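Local coordinates for type IV secretion system protein VirB11 (Brucella suis, PDB 2GZA) that hydrolyses ATP as the hexameric ATPase of a type IV secretion system, a machine linked to virulence and perhaps to founding the replication niche, at residues 43-47 against 111-115; 287-293 against 322-327. All blocks are in the same frame, centred on the assembly; numbering follows the deposited sequence.

Contact 1. Residues 43-47 against 111-115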
loop_
_atom_site.group_PDB
_atom_site.type_symbol
_atom_site.label_atom_id
_atom_site.label_comp_id
_atom_site.label_asym_id
_atom_site.label_seq_id
_atom_site.Cartn_x
_atom_site.Cartn_y
_atom_site.Cartn_z
ATOM N N VAL C 43 -12.372 25.156 -38.329
ATOM C CA VAL C 43 -11.421 25.371 -39.407
ATOM C C VAL C 43 -10.276 24.374 -39.236
ATOM O O VAL C 43 -9.568 24.386 -38.224
ATOM C CB VAL C 43 -10.902 26.837 -39.480
ATOM C CG1 VAL C 43 -9.858 26.993 -40.605
ATOM C CG2 VAL C 43 -12.049 27.813 -39.700
ATOM N N ASN C 44 -10.123 23.496 -40.223
ATOM C CA ASN C 44 -9.080 22.453 -40.201
ATOM C C ASN C 44 -7.818 22.895 -40.917
ATOM O O ASN C 44 -6.720 22.465 -40.572
ATOM C CB ASN C 44 -9.576 21.159 -40.851
ATOM C CG ASN C 44 -10.843 20.640 -40.220
ATOM O OD1 ASN C 44 -11.115 20.902 -39.051
ATOM N ND2 ASN C 44 -11.634 19.901 -40.994
ATOM N N ARG C 45 -7.994 23.740 -41.924
ATOM C CA ARG C 45 -6.901 24.198 -42.766
ATOM C C ARG C 45 -7.313 25.475 -43.474
ATOM O O ARG C 45 -8.504 25.759 -43.577
ATOM C CB ARG C 45 -6.490 23.107 -43.774
ATOM C CG ARG C 45 -7.574 22.640 -44.742
ATOM C CD ARG C 45 -7.793 21.136 -44.638
ATOM N NE ARG C 45 -6.554 20.438 -44.293
ATOM C CZ ARG C 45 -6.470 19.322 -43.576
ATOM N NH1 ARG C 45 -7.552 18.732 -43.095
ATOM N NH2 ARG C 45 -5.281 18.796 -43.331
ATOM N N PRO C 46 -6.329 26.236 -43.984
ATOM C CA PRO C 46 -6.602 27.463 -44.720
ATOM C C PRO C 46 -7.613 27.230 -45.830
ATOM O O PRO C 46 -7.501 26.245 -46.556
ATOM C CB PRO C 46 -5.240 27.789 -45.358
ATOM C CG PRO C 46 -4.422 26.536 -45.230
ATOM C CD PRO C 46 -4.885 25.943 -43.949
ATOM N N GLY C 47 -8.594 28.123 -45.943
ATOM C CA GLY C 47 -9.505 28.121 -47.077
ATOM C C GLY C 47 -10.842 27.432 -46.882
ATOM O O GLY C 47 -11.700 27.507 -47.755
ATOM N N GLU C 111 -0.800 19.401 -38.467
ATOM C CA GLU C 111 -0.230 19.384 -39.817
ATOM C C GLU C 111 0.346 20.738 -40.204
ATOM O O GLU C 111 -0.309 21.769 -40.018
ATOM C CB GLU C 111 -1.307 18.976 -40.826
ATOM C CG GLU C 111 -0.830 18.700 -42.259
ATOM C CD GLU C 111 -1.975 18.388 -43.230
ATOM O OE1 GLU C 111 -3.033 17.895 -42.801
ATOM O OE2 GLU C 111 -1.820 18.636 -44.442
ATOM N N HIS C 112 1.567 20.731 -40.744
ATOM C CA HIS C 112 2.245 21.963 -41.140
ATOM C C HIS C 112 1.478 22.708 -42.221
ATOM O O HIS C 112 0.874 22.094 -43.105
ATOM C CB HIS C 112 3.695 21.704 -41.566
ATOM C CG HIS C 112 3.834 20.984 -42.869
ATOM N ND1 HIS C 112 4.054 19.624 -42.951
ATOM C CD2 HIS C 112 3.801 21.440 -44.144
ATOM C CE1 HIS C 112 4.140 19.270 -44.219
ATOM N NE2 HIS C 112 3.991 20.353 -44.964
ATOM N N GLY C 113 1.503 24.034 -42.129
ATOM C CA GLY C 113 0.752 24.887 -43.029
ATOM C C GLY C 113 -0.737 24.863 -42.753
ATOM O O GLY C 113 -1.521 25.343 -43.574
ATOM N N THR C 114 -1.128 24.288 -41.613
ATOM C CA THR C 114 -2.527 24.291 -41.148
ATOM C C THR C 114 -2.637 24.786 -39.709
ATOM O O THR C 114 -1.700 24.657 -38.925
ATOM C CB THR C 114 -3.189 22.885 -41.192
ATOM O OG1 THR C 114 -2.628 22.055 -40.167
ATOM C CG2 THR C 114 -3.004 22.211 -42.542
ATOM N N ILE C 115 -3.796 25.355 -39.381
ATOM C CA ILE C 115 -4.187 25.630 -38.004
ATOM C C ILE C 115 -5.535 24.955 -37.785
ATOM O O ILE C 115 -6.391 24.982 -38.670
ATOM C CB ILE C 115 -4.337 27.142 -37.742
ATOM C CG1 ILE C 115 -3.084 27.908 -38.181
ATOM C CG2 ILE C 115 -4.726 27.424 -36.283
ATOM C CD1 ILE C 115 -1.898 27.780 -37.256
HETATM O O HOH W 1 -5.217 20.653 -39.361
#
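R45 lays its aliphatic base against T114, CB to the methyl CG2 at 3.8 Å, and carries its guanidinium on to E111, where R45 NH2 and E111 OE1 form a 2.5 Å salt bridge, the carboxylate oxygen lying near the guanidinium plane. The case illustrates how two loops can be joined without direct backbone pairing. The acceptors N44 O and I115 O, 3.2 Å apart, cannot bond to each other; instead a water donates to N44 O (2.6 Å) and to T114 OG1 (3.1 Å). E111 to T114 form a type II beta turn, with G113 at positive phi, braced by a very short hydrogen bond from T114 OG1 to E111 O (2.3 Å). P46 closes the flank, its CD 3.4 Å from G113 O. Both loops adjoin neighbouring strands 40-43 and 116-120 of the antiparallel sheet: V43 and I115 pack on helix 67-81, while N44, R45 and E111 touch strand 222-226; the N44 amide is hydrogen-bonded to N221 and R204.

Contact 2. Residues 287-293 against 322-327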
loop_
_atom_site.group_PDB
_atom_site.type_symbol
_atom_site.label_atom_id
_atom_site.label_comp_id
_atom_site.label_asym_id
_atom_site.label_seq_id
_atom_site.Cartn_x
_atom_site.Cartn_y
_atom_site.Cartn_z
ATOM N N GLY C 287 1.967 -9.925 -28.758
ATOM C CA GLY C 287 2.157 -11.245 -29.344
ATOM C C GLY C 287 0.893 -12.070 -29.472
ATOM O O GLY C 287 0.945 -13.193 -29.963
ATOM N N SER C 288 -0.232 -11.521 -29.015
ATOM C CA SER C 288 -1.538 -12.163 -29.147
ATOM C C SER C 288 -2.609 -11.208 -28.643
ATOM O O SER C 288 -2.299 -10.122 -28.166
ATOM C CB SER C 288 -1.588 -13.491 -28.385
ATOM O OG SER C 288 -1.466 -13.275 -26.995
ATOM N N CYS C 289 -3.867 -11.618 -28.758
ATOM C CA CYS C 289 -4.967 -10.824 -28.260
ATOM C C CYS C 289 -4.877 -10.691 -26.755
ATOM O O CYS C 289 -5.051 -9.592 -26.225
ATOM C CB CYS C 289 -6.290 -11.427 -28.697
ATOM S SG CYS C 289 -6.495 -11.302 -30.480
ATOM N N GLU C 290 -4.547 -11.788 -26.075
ATOM C CA GLU C 290 -4.525 -11.763 -24.619
ATOM C C GLU C 290 -3.357 -10.943 -24.114
ATOM O O GLU C 290 -3.452 -10.262 -23.100
ATOM C CB GLU C 290 -4.563 -13.163 -24.005
ATOM C CG GLU C 290 -3.256 -13.933 -23.928
ATOM C CD GLU C 290 -3.390 -15.208 -23.099
ATOM O OE1 GLU C 290 -2.898 -16.270 -23.535
ATOM O OE2 GLU C 290 -3.998 -15.160 -22.009
ATOM N N LEU C 291 -2.269 -10.987 -24.865
ATOM C CA LEU C 291 -1.093 -10.195 -24.570
ATOM C C LEU C 291 -1.299 -8.704 -24.853
ATOM O O LEU C 291 -0.589 -7.873 -24.293
ATOM C CB LEU C 291 0.124 -10.743 -25.326
ATOM C CG LEU C 291 0.804 -12.022 -24.796
ATOM C CD1 LEU C 291 1.790 -12.601 -25.808
ATOM C CD2 LEU C 291 1.500 -11.804 -23.468
ATOM N N THR C 292 -2.263 -8.372 -25.713
ATOM C CA THR C 292 -2.664 -6.982 -25.924
ATOM C C THR C 292 -3.215 -6.384 -24.624
ATOM O O THR C 292 -2.681 -5.398 -24.133
ATOM C CB THR C 292 -3.696 -6.837 -27.050
ATOM O OG1 THR C 292 -3.221 -7.511 -28.214
ATOM C CG2 THR C 292 -3.932 -5.383 -27.369
ATOM N N PHE C 293 -4.256 -6.994 -24.067
ATOM C CA PHE C 293 -4.843 -6.515 -22.818
ATOM C C PHE C 293 -3.795 -6.508 -21.716
ATOM O O PHE C 293 -3.758 -5.606 -20.880
ATOM C CB PHE C 293 -6.055 -7.359 -22.409
ATOM C CG PHE C 293 -7.278 -7.084 -23.230
ATOM C CD1 PHE C 293 -8.020 -5.931 -23.028
ATOM C CD2 PHE C 293 -7.682 -7.978 -24.210
ATOM C CE1 PHE C 293 -9.157 -5.670 -23.789
ATOM C CE2 PHE C 293 -8.808 -7.730 -24.974
ATOM C CZ PHE C 293 -9.550 -6.568 -24.766
ATOM N N VAL C 322 -12.711 -1.585 -24.713
ATOM C CA VAL C 322 -12.170 -2.195 -25.932
ATOM C C VAL C 322 -13.083 -3.301 -26.423
ATOM O O VAL C 322 -13.248 -4.315 -25.749
ATOM C CB VAL C 322 -10.719 -2.758 -25.730
ATOM C CG1 VAL C 322 -10.237 -3.471 -26.984
ATOM C CG2 VAL C 322 -9.747 -1.645 -25.362
ATOM N N ASP C 323 -13.663 -3.105 -27.599
ATOM C CA ASP C 323 -14.645 -4.036 -28.141
ATOM C C ASP C 323 -13.987 -5.167 -28.918
ATOM O O ASP C 323 -14.325 -6.338 -28.726
ATOM C CB ASP C 323 -15.650 -3.306 -29.028
ATOM C CG ASP C 323 -16.513 -2.342 -28.251
ATOM O OD1 ASP C 323 -17.112 -2.775 -27.244
ATOM O OD2 ASP C 323 -16.588 -1.153 -28.648
ATOM N N VAL C 324 -13.054 -4.819 -29.799
ATOM C CA VAL C 324 -12.433 -5.792 -30.682
ATOM C C VAL C 324 -10.915 -5.658 -30.644
ATOM O O VAL C 324 -10.381 -4.556 -30.624
ATOM C CB VAL C 324 -12.944 -5.641 -32.143
ATOM C CG1 VAL C 324 -12.284 -6.656 -33.066
ATOM C CG2 VAL C 324 -14.461 -5.778 -32.211
ATOM N N VAL C 325 -10.224 -6.793 -30.612
ATOM C CA VAL C 325 -8.779 -6.830 -30.807
ATOM C C VAL C 325 -8.477 -7.735 -31.999
ATOM O O VAL C 325 -8.808 -8.924 -31.981
ATOM C CB VAL C 325 -8.005 -7.357 -29.554
ATOM C CG1 VAL C 325 -6.494 -7.402 -29.820
ATOM C CG2 VAL C 325 -8.295 -6.515 -28.324
ATOM N N VAL C 326 -7.863 -7.169 -33.033
ATOM C CA VAL C 326 -7.450 -7.939 -34.205
ATOM C C VAL C 326 -5.949 -8.149 -34.157
ATOM O O VAL C 326 -5.193 -7.184 -34.154
ATOM C CB VAL C 326 -7.766 -7.216 -35.526
ATOM C CG1 VAL C 326 -7.755 -8.211 -36.686
ATOM C CG2 VAL C 326 -9.094 -6.477 -35.448
ATOM N N HIS C 327 -5.515 -9.404 -34.115
ATOM C CA HIS C 327 -4.087 -9.698 -34.065
ATOM C C HIS C 327 -3.548 -10.108 -35.419
ATOM O O HIS C 327 -4.073 -11.013 -36.049
ATOM C CB HIS C 327 -3.766 -10.764 -33.021
ATOM C CG HIS C 327 -2.315 -11.138 -32.970
ATOM N ND1 HIS C 327 -1.343 -10.280 -32.508
ATOM C CD2 HIS C 327 -1.669 -12.272 -33.336
ATOM C CE1 HIS C 327 -0.162 -10.872 -32.588
ATOM N NE2 HIS C 327 -0.332 -12.082 -33.086
#
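Of all the residues here V325 loses the most surface, its CA-to-CB bond directed toward helix 289-293. Its two methyls meet different residues: V325 CG1 lies 3.6 Å from T292 OG1 and 4.0 Å from C289 SG, whereas V325 CG2 reaches F293 CE2 at 3.6 Å. T292 can sit in this apolar setting because its hydroxyl is spent on its own helix, T292 OG1 donating to S288 O at 2.8 Å. H327, two residues along and so on the same side of the strand, covers the start of the helix. S288 CA stands 3.9 Å from the centroid of the H327 imidazole, almost on the ring normal, a CH-pi contact; S288 is also the N-cap, its OG accepting from L291 N at 3.2 Å. Successive side chains of a strand point to opposite faces of its sheet, and so it is here: V325 and H327 face helix 289-293, while V324 and V326 reach helix 164-173 on the other face. The sheet belongs to the P-loop NTPase fold, with strand 178-182 beside 324-331, and the H327 side chain comes within about 4 Å of G182 in the predicted ATP-binding loop. At the other end F293 CE1 packs on V322 CB at 3.8 Å, and the F293 ring meets W344 edge-to-face.

How the contacts relate
The two contacts lie on opposite sides of the chain's centre, with centres about 35 Å apart, and share no helix or strand. Contact 1 is partly buried and joins the loops at the ends of the two central strands of an antiparallel sheet, so charge and solvent can do the work: an ion pair and a bridging water. Contact 2 is buried, sets a helix against a strand of the mixed sheet, and relies on apolar and CH-pi packing, the hydroxyls of S288 and T292 being bonded within their own segment. Contact 2 borders the predicted nucleotide loop; contact 1 lies away from it. Another subunit reaches contact 2, where L291 packs on A274 of that chain; none touches contact 1.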